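Local coordinates for EvdO2 (Micromonospora carbonacea, PDB 4XAB), which probably catalyses an oxidative cyclization in orthosomycin biosynthesis, as a metal-dependent oxygenase of the phytanoyl-CoA dioxygenase family with a double-stranded beta-helix fold, at residues L72-P78 and Y112-K118; H129-A133 and P170-H174; P137-G143 and M234-V240; S157-L163 and T213-P219. Residues are numbered along the deposited sequence.

Contact 1: residues L72-P78 and Y112-K118; sequences LPQIIKP and YGHAILK
Strand 74-76 pairs antiparallel with residues 112-118 in the larger sheet of the double-stranded beta-helix, the axes of these segments 4.7 Å apart at 174°. I75 and A115 form the hydrogen-bonded pair (I75 N to A115 O 2.8 Å, A115 N to I75 O 2.9 Å), between the non-hydrogen-bonded pairs Q74-I116 and I76-H114. L117 N to P73 O and K77 N to G113 O, both 3.0 Å, extend the pairing; K77 turns with positive phi (50/61).

Side chains alternate between two faces. I75 (mt) packs beside A115, CB to CB 4.2 Å, and P78 CG is 3.9 Å from A115 CB; L45 and Y42 of helix 32-45 cover this face. On the other, Q74 (chi1 p), I76 (tp), H114 (chi1 t) and I116 (mt) project. L72 (tp) sets CD2 3.7 Å from I116 CG2 and CD1 3.6 Å from K118 CG. Y112 takes chi1 p, and I76 CD1 meets its CE2 at 3.9 Å.

Contact 2: residues H129-A133 and P170-H174; sequences HQDEA and PVLPH. With NI (nickel (II) ion), chain B.
P170 opens an extended segment without regular structure, and its O accepts a hydrogen bond from Q130 NE2 at 3.0 Å. V171 (-72/111, chi1 t) wedges beside the 3-10 turn 131-133: CG1 lies 4.2 Å from A133 CB and CG2 3.9 Å from E132 CD. The E132 carboxylate forms salt bridges with R212 and R246. L172 N donates to Q130 OE1 at 2.8 Å, so the Q130 amide (chi1 m, chi2 t) spans two successive peptides.

These bonds join segment 170-174 to the loop that carries two ligands of the metal site in this cupin-clan fold, the His-X-Asp motif H129-Q130-D131. H129 (chi1 p) binds nickel through NE2 at 2.0 Å while its ND1 donates to P127 O, and D131 (chi1 m) binds through OD1 at 2.1 Å. Water 1 also coordinates the ion, at 2.0 Å. It donates to D131 OD2 at 2.7 Å. H215 supplies the third protein ligand.

H174 (chi1 m, chi2 62°) folds back so that ND1 donates to L172 O at 2.6 Å. Its NE2 accepts from Q130 N at 3.0 Å, while A133 CB sits over the imidazole face in a CH-pi contact, 3.4 Å from the centroid and 3° off the normal.

Contact 3: residues P137-G143 and M234-V240; sequences PRWRRRG and MSAPAEV
The W139 side chain (chi1 m, chi2 97°) leans across the opposing strand, its indole CZ3 3.5 Å from E239 CA and its CB 3.9 Å from P237 CB. W139 and E239 are a non-hydrogen-bonded antiparallel pair. Next to them R140 and A238 form the hydrogen-bonded pair, R140 N to A238 O and A238 N to R140 O both at 2.8 Å, and V240 N reaches R138 O at 3.1 Å. Water 2 donates to R138 O (2.9 Å) and V240 O (2.7 Å). V240 (chi1 t) points toward segment 137-143, with CG2 3.4 Å from P137 O and 3.7 Å from R140 CB.

Beyond R140 the register slips by one residue before G143 pairs with M234, CA to CA 4.0 Å. S235 fills the break: its N donates to R142 O at 2.8 Å, and its OG (chi1 p) accepts from R142 N at 3.0 Å and donates to A236 O at 2.9 Å. R141 (mtt) extends alongside, NH1 donating to S235 O at 2.9 Å and salt-bridged to E110, with P237 CD and M234 CE over opposite guanidinium faces. The whole is an irregular, largely solvent-facing antiparallel pairing at one end of the larger sheet of the double-stranded beta-helix.

Contact 4: residues S157-L163 and T213-P219; sequences SGCLHYL and TPHYAGP. With NI (nickel (II) ion), chain B.
The metal site of the double-stranded beta-helix takes its distal histidine from this antiparallel pairing: H215 (chi1 p) on strand 215-217 binds nickel through NE2 at 2.1 Å, and its ND1 donates to T213 O at 2.9 Å. H129 and D131 complete the two-histidine, one-carboxylate facial triad, and water 1 lies 2.0 Å from the ion.

Strands 160-162 and 215-217 approach to 4.5 Å at 152°. H161 and Y216 are the hydrogen-bonded pair (H161 N to Y216 O 2.8 Å, Y216 N to H161 O 2.9 Å), flanked by non-hydrogen-bonded pairs L160-A217 and Y162-H215; L163 N donates to P214 O at 3.1 Å. On the metal-bearing face L160 CD2 is 3.6 Å from A217 CB, and Y162 CD2 3.5 Å from H215 CB, the Y162 OH hydrogen-bonded to H209 ND1. On the other face Y216 (chi1 t) presents its edge to the H161 ring, a T-shaped pair with centroids 5.3 Å apart and planes at 78°.

At G158 (99/37) a CB would jam against S157 O and clash with G218 O, so glycine is required. Water 3 is 2.7 Å from H161 NE2, donating to C159 O at 2.8 Å and accepting from G218 N at 3.0 Å.

From the N terminus, contact 1 comes first, closing a loop that contains helix 89-102 and adding strand 74-76 to the larger sheet. Segment 129-133 then opens contact 2, and 137-143 opens contact 3. Contact 2 closes at 170-174, whereas contact 3 waits until 234-240, so these two cross. Contact 4, 157-163 with 213-219, also crosses contact 2 but lies wholly within the span of contact 3. Contacts 2 and 4 meet at the nickel, where H215 N hydrogen-bonds to H129 O. K118 of contact 1 reaches G158 and, by a weak hydrogen bond, G218 O in the loops ending contact 4, so the larger sheet meets the end of the smaller; Y112 touches M234 of contact 3.

Contact 1: residues L72-P78 and Y112-K118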
# COMPACT_ATOMS: atom_id res chain seq x y z
N LEU A 72 0.02 12.70 3.61
CA LEU A 72 1.13 11.78 3.48
C LEU A 72 1.77 11.97 2.11
O LEU A 72 1.09 11.86 1.10
CB LEU A 72 0.64 10.34 3.65
CG LEU A 72 1.67 9.24 3.76
CD1 LEU A 72 2.53 9.48 4.98
CD2 LEU A 72 0.96 7.90 3.84
N PRO A 73 3.08 12.26 2.08
CA PRO A 73 3.74 12.41 0.78
C PRO A 73 3.63 11.15 -0.07
O PRO A 73 4.03 10.07 0.36
CB PRO A 73 5.21 12.68 1.17
CG PRO A 73 5.12 13.28 2.52
CD PRO A 73 3.98 12.59 3.20
N GLN A 74 3.08 11.29 -1.26
CA GLN A 74 2.93 10.12 -2.12
C GLN A 74 2.87 10.49 -3.58
O GLN A 74 2.46 11.60 -3.95
CB GLN A 74 1.70 9.30 -1.71
CG GLN A 74 0.41 10.06 -1.60
CD GLN A 74 -0.57 9.39 -0.64
OE1 GLN A 74 -1.08 10.03 0.28
NE2 GLN A 74 -0.82 8.10 -0.85
N ILE A 75 3.30 9.56 -4.41
CA ILE A 75 3.28 9.73 -5.86
C ILE A 75 2.52 8.58 -6.49
O ILE A 75 2.94 7.43 -6.39
CB ILE A 75 4.71 9.79 -6.43
CG1 ILE A 75 5.48 10.96 -5.81
CG2 ILE A 75 4.67 9.93 -7.94
CD1 ILE A 75 6.97 10.90 -6.03
N ILE A 76 1.39 8.88 -7.12
CA ILE A 76 0.65 7.84 -7.82
C ILE A 76 1.34 7.57 -9.16
O ILE A 76 1.75 8.50 -9.85
CB ILE A 76 -0.83 8.23 -8.04
CG1 ILE A 76 -1.58 7.11 -8.77
CG2 ILE A 76 -0.95 9.54 -8.79
CD1 ILE A 76 -1.52 5.77 -8.06
N LYS A 77 1.50 6.30 -9.49
CA LYS A 77 2.18 5.87 -10.71
C LYS A 77 3.54 6.52 -10.92
O LYS A 77 3.76 7.20 -11.93
CB LYS A 77 1.27 6.12 -11.92
CG LYS A 77 0.07 5.21 -11.93
CD LYS A 77 -0.92 5.57 -13.04
CE LYS A 77 -2.08 4.59 -13.07
NZ LYS A 77 -3.25 5.10 -13.84
N PRO A 78 4.48 6.30 -9.99
CA PRO A 78 5.82 6.88 -10.12
C PRO A 78 6.55 6.36 -11.36
O PRO A 78 7.53 6.97 -11.81
CB PRO A 78 6.52 6.44 -8.84
CG PRO A 78 5.82 5.17 -8.46
CD PRO A 78 4.39 5.43 -8.80
N TYR A 112 -0.40 -1.11 -11.46
CA TYR A 112 0.23 0.20 -11.40
C TYR A 112 1.05 0.32 -10.12
O TYR A 112 0.91 -0.50 -9.19
CB TYR A 112 -0.81 1.33 -11.47
CG TYR A 112 -1.82 1.32 -10.35
CD1 TYR A 112 -3.00 0.59 -10.45
CD2 TYR A 112 -1.59 2.05 -9.18
CE1 TYR A 112 -3.92 0.58 -9.42
CE2 TYR A 112 -2.51 2.04 -8.15
CZ TYR A 112 -3.67 1.31 -8.28
OH TYR A 112 -4.59 1.29 -7.26
N GLY A 113 1.90 1.33 -10.07
CA GLY A 113 2.78 1.55 -8.93
C GLY A 113 2.29 2.69 -8.06
O GLY A 113 1.44 3.48 -8.47
N HIS A 114 2.82 2.77 -6.85
CA HIS A 114 2.43 3.82 -5.92
C HIS A 114 3.58 4.01 -4.93
O HIS A 114 4.03 3.05 -4.30
CB HIS A 114 1.11 3.44 -5.21
CG HIS A 114 0.63 4.46 -4.22
ND1 HIS A 114 -0.25 4.15 -3.21
CD2 HIS A 114 0.90 5.78 -4.10
CE1 HIS A 114 -0.49 5.24 -2.50
NE2 HIS A 114 0.19 6.24 -3.02
N ALA A 115 4.08 5.24 -4.83
CA ALA A 115 5.22 5.53 -3.96
C ALA A 115 4.76 6.33 -2.76
O ALA A 115 3.97 7.27 -2.88
CB ALA A 115 6.30 6.27 -4.72
N ILE A 116 5.29 5.96 -1.60
CA ILE A 116 4.93 6.59 -0.34
C ILE A 116 6.19 6.89 0.44
O ILE A 116 7.08 6.05 0.54
CB ILE A 116 4.02 5.69 0.52
CG1 ILE A 116 2.72 5.36 -0.22
CG2 ILE A 116 3.74 6.34 1.88
CD1 ILE A 116 2.00 4.18 0.39
N LEU A 117 6.27 8.11 0.97
CA LEU A 117 7.31 8.43 1.95
C LEU A 117 6.65 9.02 3.19
O LEU A 117 5.94 10.01 3.11
CB LEU A 117 8.33 9.41 1.35
CG LEU A 117 9.56 9.79 2.18
CD1 LEU A 117 10.70 10.17 1.27
CD2 LEU A 117 9.24 10.94 3.14
N LYS A 118 6.87 8.37 4.34
CA LYS A 118 6.43 8.89 5.63
C LYS A 118 7.57 9.67 6.25
O LYS A 118 8.56 9.07 6.67
CB LYS A 118 6.02 7.78 6.60
CG LYS A 118 4.81 6.99 6.19
CD LYS A 118 4.43 6.03 7.30
CE LYS A 118 4.01 6.75 8.57
NZ LYS A 118 2.61 7.24 8.47

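Contact 2: residues H129-A133 and P170-H174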
# COMPACT_ATOMS: atom_id res chain seq x y z
N HIS A 129 -9.01 1.21 7.03
CA HIS A 129 -9.77 1.27 5.78
C HIS A 129 -9.64 -0.05 5.05
O HIS A 129 -8.77 -0.86 5.36
CB HIS A 129 -9.28 2.41 4.87
CG HIS A 129 -7.90 2.19 4.30
ND1 HIS A 129 -6.75 2.39 5.04
CD2 HIS A 129 -7.49 1.77 3.08
CE1 HIS A 129 -5.70 2.10 4.29
NE2 HIS A 129 -6.11 1.72 3.10
N GLN A 130 -10.52 -0.25 4.07
CA GLN A 130 -10.35 -1.31 3.10
C GLN A 130 -10.12 -0.65 1.76
O GLN A 130 -10.80 0.32 1.42
CB GLN A 130 -11.57 -2.23 3.05
CG GLN A 130 -11.73 -3.08 4.28
CD GLN A 130 -13.16 -3.51 4.47
OE1 GLN A 130 -14.03 -2.68 4.73
NE2 GLN A 130 -13.41 -4.81 4.32
N ASP A 131 -9.16 -1.15 0.99
CA ASP A 131 -8.84 -0.50 -0.27
C ASP A 131 -10.07 -0.53 -1.20
O ASP A 131 -10.28 0.40 -1.98
CB ASP A 131 -7.62 -1.16 -0.93
CG ASP A 131 -6.33 -0.90 -0.18
OD1 ASP A 131 -6.31 0.03 0.66
OD2 ASP A 131 -5.35 -1.63 -0.40
N GLU A 132 -10.88 -1.57 -1.09
CA GLU A 132 -12.08 -1.66 -1.93
C GLU A 132 -13.08 -0.52 -1.65
O GLU A 132 -13.91 -0.19 -2.50
CB GLU A 132 -12.77 -3.02 -1.76
CG GLU A 132 -13.88 -3.24 -2.80
CD GLU A 132 -14.32 -4.69 -2.90
OE1 GLU A 132 -13.54 -5.58 -2.50
OE2 GLU A 132 -15.45 -4.93 -3.36
N ALA A 133 -13.00 0.08 -0.47
CA ALA A 133 -13.93 1.18 -0.17
C ALA A 133 -13.74 2.37 -1.11
O ALA A 133 -14.64 3.21 -1.25
CB ALA A 133 -13.75 1.63 1.29
N PRO A 170 -17.78 -7.84 5.15
CA PRO A 170 -18.28 -6.83 4.22
C PRO A 170 -17.24 -5.75 3.95
O PRO A 170 -16.23 -5.64 4.66
CB PRO A 170 -19.48 -6.24 4.96
CG PRO A 170 -19.12 -6.39 6.41
CD PRO A 170 -18.34 -7.69 6.51
N VAL A 171 -17.49 -4.97 2.91
CA VAL A 171 -16.86 -3.66 2.83
C VAL A 171 -17.57 -2.85 3.90
O VAL A 171 -18.77 -2.59 3.80
CB VAL A 171 -16.97 -3.02 1.44
CG1 VAL A 171 -16.38 -1.61 1.47
CG2 VAL A 171 -16.24 -3.89 0.42
N LEU A 172 -16.82 -2.54 4.94
CA LEU A 172 -17.30 -1.87 6.14
C LEU A 172 -17.76 -0.45 5.85
O LEU A 172 -17.36 0.14 4.86
CB LEU A 172 -16.18 -1.86 7.18
CG LEU A 172 -15.80 -3.27 7.63
CD1 LEU A 172 -14.45 -3.27 8.33
CD2 LEU A 172 -16.90 -3.83 8.53
N PRO A 173 -18.63 0.10 6.71
CA PRO A 173 -19.01 1.49 6.50
C PRO A 173 -17.78 2.39 6.55
O PRO A 173 -17.00 2.30 7.50
CB PRO A 173 -19.97 1.79 7.65
CG PRO A 173 -20.54 0.45 8.02
CD PRO A 173 -19.39 -0.52 7.81
N HIS A 174 -17.60 3.24 5.55
CA HIS A 174 -16.50 4.19 5.57
C HIS A 174 -17.06 5.61 5.50
O HIS A 174 -18.19 5.83 5.06
CB HIS A 174 -15.52 3.97 4.41
CG HIS A 174 -14.63 2.77 4.56
ND1 HIS A 174 -15.11 1.48 4.64
CD2 HIS A 174 -13.28 2.68 4.60
CE1 HIS A 174 -14.09 0.64 4.73
NE2 HIS A 174 -12.97 1.34 4.72
NI NI B . -4.80 0.85 1.79
O HOH W 1 -3.42 -0.07 0.65

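Contact 3: residues P137-G143 and M234-V240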
# COMPACT_ATOMS: atom_id res chain seq x y z
N PRO A 137 -18.64 0.53 -6.70
CA PRO A 137 -19.35 -0.70 -6.31
C PRO A 137 -20.05 -1.38 -7.48
O PRO A 137 -20.53 -2.52 -7.36
CB PRO A 137 -20.37 -0.21 -5.27
CG PRO A 137 -20.56 1.25 -5.59
CD PRO A 137 -19.23 1.74 -6.07
N ARG A 138 -20.11 -0.68 -8.60
CA ARG A 138 -20.75 -1.23 -9.80
C ARG A 138 -19.87 -2.24 -10.54
O ARG A 138 -20.35 -2.97 -11.41
CB ARG A 138 -21.15 -0.10 -10.76
CG ARG A 138 -22.21 0.81 -10.19
CD ARG A 138 -22.46 1.98 -11.12
NE ARG A 138 -21.31 2.88 -11.21
CZ ARG A 138 -21.30 3.99 -11.96
NH1 ARG A 138 -22.37 4.31 -12.67
NH2 ARG A 138 -20.22 4.78 -11.99
N TRP A 139 -18.59 -2.28 -10.19
CA TRP A 139 -17.62 -3.07 -10.95
C TRP A 139 -16.65 -3.75 -9.99
O TRP A 139 -15.90 -3.08 -9.28
CB TRP A 139 -16.87 -2.18 -11.93
CG TRP A 139 -17.80 -1.59 -12.91
CD1 TRP A 139 -18.36 -0.33 -12.87
CD2 TRP A 139 -18.36 -2.24 -14.05
NE1 TRP A 139 -19.21 -0.16 -13.94
CE2 TRP A 139 -19.23 -1.32 -14.68
CE3 TRP A 139 -18.18 -3.50 -14.63
CZ2 TRP A 139 -19.93 -1.63 -15.84
CZ3 TRP A 139 -18.90 -3.81 -15.78
CH2 TRP A 139 -19.75 -2.88 -16.38
N ARG A 140 -16.66 -5.07 -9.98
CA ARG A 140 -15.86 -5.80 -9.01
C ARG A 140 -14.56 -6.24 -9.64
O ARG A 140 -14.54 -6.71 -10.77
CB ARG A 140 -16.64 -7.01 -8.47
CG ARG A 140 -15.94 -7.76 -7.34
CD ARG A 140 -16.78 -8.92 -6.82
NE ARG A 140 -16.08 -9.73 -5.83
CZ ARG A 140 -15.35 -10.80 -6.13
NH1 ARG A 140 -15.22 -11.19 -7.39
NH2 ARG A 140 -14.74 -11.49 -5.17
N ARG A 141 -13.46 -6.05 -8.93
CA ARG A 141 -12.17 -6.58 -9.39
C ARG A 141 -11.61 -7.44 -8.28
O ARG A 141 -11.75 -7.08 -7.11
CB ARG A 141 -11.18 -5.46 -9.70
CG ARG A 141 -11.53 -4.56 -10.88
CD ARG A 141 -10.49 -3.44 -10.94
NE ARG A 141 -10.79 -2.41 -11.92
CZ ARG A 141 -10.29 -2.38 -13.15
NH1 ARG A 141 -9.49 -3.35 -13.57
NH2 ARG A 141 -10.62 -1.39 -13.97
N ARG A 142 -11.02 -8.58 -8.63
CA ARG A 142 -10.17 -9.29 -7.69
C ARG A 142 -8.80 -8.63 -7.72
O ARG A 142 -8.34 -8.17 -8.76
CB ARG A 142 -10.07 -10.77 -8.05
CG ARG A 142 -11.41 -11.46 -8.04
CD ARG A 142 -11.30 -12.92 -7.66
NE ARG A 142 -10.67 -13.72 -8.71
CZ ARG A 142 -9.52 -14.37 -8.56
NH1 ARG A 142 -8.87 -14.33 -7.41
NH2 ARG A 142 -9.03 -15.08 -9.57
N GLY A 143 -8.13 -8.55 -6.59
CA GLY A 143 -6.84 -7.91 -6.63
C GLY A 143 -6.14 -7.85 -5.31
O GLY A 143 -6.68 -8.22 -4.26
N MET A 234 -4.51 -6.43 -10.35
CA MET A 234 -5.95 -6.63 -10.28
C MET A 234 -6.51 -7.21 -11.56
O MET A 234 -5.91 -7.08 -12.63
CB MET A 234 -6.64 -5.31 -9.97
CG MET A 234 -6.48 -4.32 -11.08
SD MET A 234 -6.88 -2.67 -10.49
CE MET A 234 -6.53 -1.70 -11.94
N SER A 235 -7.68 -7.83 -11.45
CA SER A 235 -8.37 -8.36 -12.61
C SER A 235 -9.09 -7.25 -13.35
O SER A 235 -9.29 -6.16 -12.80
CB SER A 235 -9.38 -9.42 -12.19
OG SER A 235 -10.48 -8.78 -11.56
N ALA A 236 -9.48 -7.53 -14.58
CA ALA A 236 -10.46 -6.69 -15.28
C ALA A 236 -11.74 -6.61 -14.45
O ALA A 236 -12.05 -7.51 -13.66
CB ALA A 236 -10.75 -7.26 -16.66
N PRO A 237 -12.50 -5.52 -14.62
CA PRO A 237 -13.72 -5.36 -13.82
C PRO A 237 -14.86 -6.25 -14.31
O PRO A 237 -14.98 -6.49 -15.51
CB PRO A 237 -14.07 -3.88 -14.02
CG PRO A 237 -13.56 -3.56 -15.38
CD PRO A 237 -12.28 -4.38 -15.53
N ALA A 238 -15.68 -6.73 -13.38
CA ALA A 238 -16.86 -7.52 -13.70
C ALA A 238 -18.11 -6.80 -13.20
O ALA A 238 -18.11 -6.23 -12.10
CB ALA A 238 -16.75 -8.90 -13.07
N GLU A 239 -19.17 -6.83 -13.99
CA GLU A 239 -20.41 -6.14 -13.64
C GLU A 239 -21.07 -6.72 -12.39
O GLU A 239 -21.34 -7.92 -12.32
CB GLU A 239 -21.38 -6.17 -14.80
CG GLU A 239 -22.66 -5.41 -14.51
CD GLU A 239 -23.64 -5.51 -15.64
OE1 GLU A 239 -23.41 -6.33 -16.56
OE2 GLU A 239 -24.64 -4.77 -15.61
N VAL A 240 -21.33 -5.87 -11.41
CA VAL A 240 -22.06 -6.26 -10.20
C VAL A 240 -23.56 -6.05 -10.38
O VAL A 240 -24.02 -4.94 -10.65
CB VAL A 240 -21.57 -5.45 -8.96
CG1 VAL A 240 -22.38 -5.84 -7.72
CG2 VAL A 240 -20.08 -5.65 -8.73
O HOH W 2 -23.15 -2.71 -11.89

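Contact 4: residues S157-L163 and T213-P219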
# COMPACT_ATOMS: atom_id res chain seq x y z
N SER A 157 7.40 3.09 13.50
CA SER A 157 7.76 3.85 12.30
C SER A 157 6.60 3.89 11.31
O SER A 157 6.70 4.52 10.26
CB SER A 157 9.01 3.25 11.65
OG SER A 157 8.68 2.08 10.92
N GLY A 158 5.52 3.21 11.65
CA GLY A 158 4.33 3.21 10.82
C GLY A 158 4.13 2.01 9.91
O GLY A 158 3.65 2.15 8.78
N CYS A 159 4.49 0.81 10.37
CA CYS A 159 4.22 -0.39 9.60
C CYS A 159 2.71 -0.63 9.53
O CYS A 159 1.95 0.01 10.25
CB CYS A 159 4.94 -1.61 10.20
SG CYS A 159 4.21 -2.23 11.71
N LEU A 160 2.29 -1.54 8.66
CA LEU A 160 0.88 -1.85 8.50
C LEU A 160 0.40 -2.83 9.56
O LEU A 160 1.16 -3.67 10.04
CB LEU A 160 0.61 -2.45 7.11
CG LEU A 160 0.94 -1.50 5.95
CD1 LEU A 160 0.52 -2.07 4.60
CD2 LEU A 160 0.28 -0.16 6.19
N HIS A 161 -0.87 -2.69 9.91
CA HIS A 161 -1.59 -3.61 10.78
C HIS A 161 -2.80 -4.09 10.01
O HIS A 161 -3.41 -3.31 9.28
CB HIS A 161 -2.07 -2.91 12.06
CG HIS A 161 -0.98 -2.23 12.84
ND1 HIS A 161 -0.79 -2.45 14.18
CD2 HIS A 161 -0.10 -1.27 12.48
CE1 HIS A 161 0.20 -1.69 14.62
NE2 HIS A 161 0.64 -0.96 13.60
N TYR A 162 -3.17 -5.35 10.20
CA TYR A 162 -4.33 -5.92 9.51
C TYR A 162 -5.38 -6.50 10.43
O TYR A 162 -5.09 -6.88 11.56
CB TYR A 162 -3.87 -7.04 8.57
CG TYR A 162 -2.97 -6.58 7.47
CD1 TYR A 162 -1.61 -6.85 7.51
CD2 TYR A 162 -3.48 -5.91 6.38
CE1 TYR A 162 -0.79 -6.46 6.49
CE2 TYR A 162 -2.67 -5.50 5.36
CZ TYR A 162 -1.31 -5.77 5.42
OH TYR A 162 -0.50 -5.37 4.38
N LEU A 163 -6.62 -6.60 9.92
CA LEU A 163 -7.65 -7.39 10.58
C LEU A 163 -7.74 -8.75 9.90
O LEU A 163 -8.32 -8.86 8.82
CB LEU A 163 -9.02 -6.70 10.52
CG LEU A 163 -10.09 -7.48 11.27
CD1 LEU A 163 -9.88 -7.32 12.76
CD2 LEU A 163 -11.50 -7.05 10.87
N THR A 213 -9.06 -6.61 2.67
CA THR A 213 -8.53 -6.74 4.02
C THR A 213 -8.38 -5.38 4.72
O THR A 213 -7.66 -4.52 4.23
CB THR A 213 -7.16 -7.44 4.01
OG1 THR A 213 -7.29 -8.65 3.26
CG2 THR A 213 -6.68 -7.74 5.44
N PRO A 214 -9.04 -5.20 5.87
CA PRO A 214 -8.86 -3.91 6.56
C PRO A 214 -7.43 -3.73 7.03
O PRO A 214 -6.80 -4.69 7.50
CB PRO A 214 -9.82 -4.01 7.76
CG PRO A 214 -10.83 -5.07 7.37
CD PRO A 214 -10.01 -6.06 6.56
N HIS A 215 -6.89 -2.52 6.86
CA HIS A 215 -5.56 -2.25 7.37
C HIS A 215 -5.42 -0.82 7.88
O HIS A 215 -6.23 0.05 7.57
CB HIS A 215 -4.48 -2.54 6.31
CG HIS A 215 -4.75 -1.93 4.96
ND1 HIS A 215 -5.69 -2.43 4.09
CD2 HIS A 215 -4.17 -0.88 4.33
CE1 HIS A 215 -5.69 -1.69 2.99
NE2 HIS A 215 -4.77 -0.76 3.10
N TYR A 216 -4.37 -0.61 8.66
CA TYR A 216 -4.12 0.64 9.37
C TYR A 216 -2.61 0.82 9.39
O TYR A 216 -1.88 -0.17 9.39
CB TYR A 216 -4.69 0.56 10.79
CG TYR A 216 -4.08 1.48 11.81
CD1 TYR A 216 -2.92 1.13 12.51
CD2 TYR A 216 -4.69 2.68 12.12
CE1 TYR A 216 -2.38 1.96 13.45
CE2 TYR A 216 -4.15 3.53 13.06
CZ TYR A 216 -3.00 3.16 13.72
OH TYR A 216 -2.48 4.00 14.67
N ALA A 217 -2.14 2.06 9.38
CA ALA A 217 -0.72 2.31 9.62
C ALA A 217 -0.56 3.38 10.67
O ALA A 217 -1.23 4.41 10.62
CB ALA A 217 0.00 2.71 8.33
N GLY A 218 0.34 3.14 11.62
CA GLY A 218 0.57 4.10 12.67
C GLY A 218 1.38 5.29 12.17
O GLY A 218 1.85 5.31 11.03
N PRO A 219 1.52 6.30 13.02
CA PRO A 219 2.37 7.45 12.70
C PRO A 219 3.84 7.05 12.66
O PRO A 219 4.20 5.99 13.19
CB PRO A 219 2.10 8.41 13.86
CG PRO A 219 1.73 7.51 15.00
CD PRO A 219 0.91 6.43 14.35
NI NI B . -4.80 0.85 1.79
O HOH W 3 2.17 1.10 12.87
O HOH W 1 -3.42 -0.07 0.65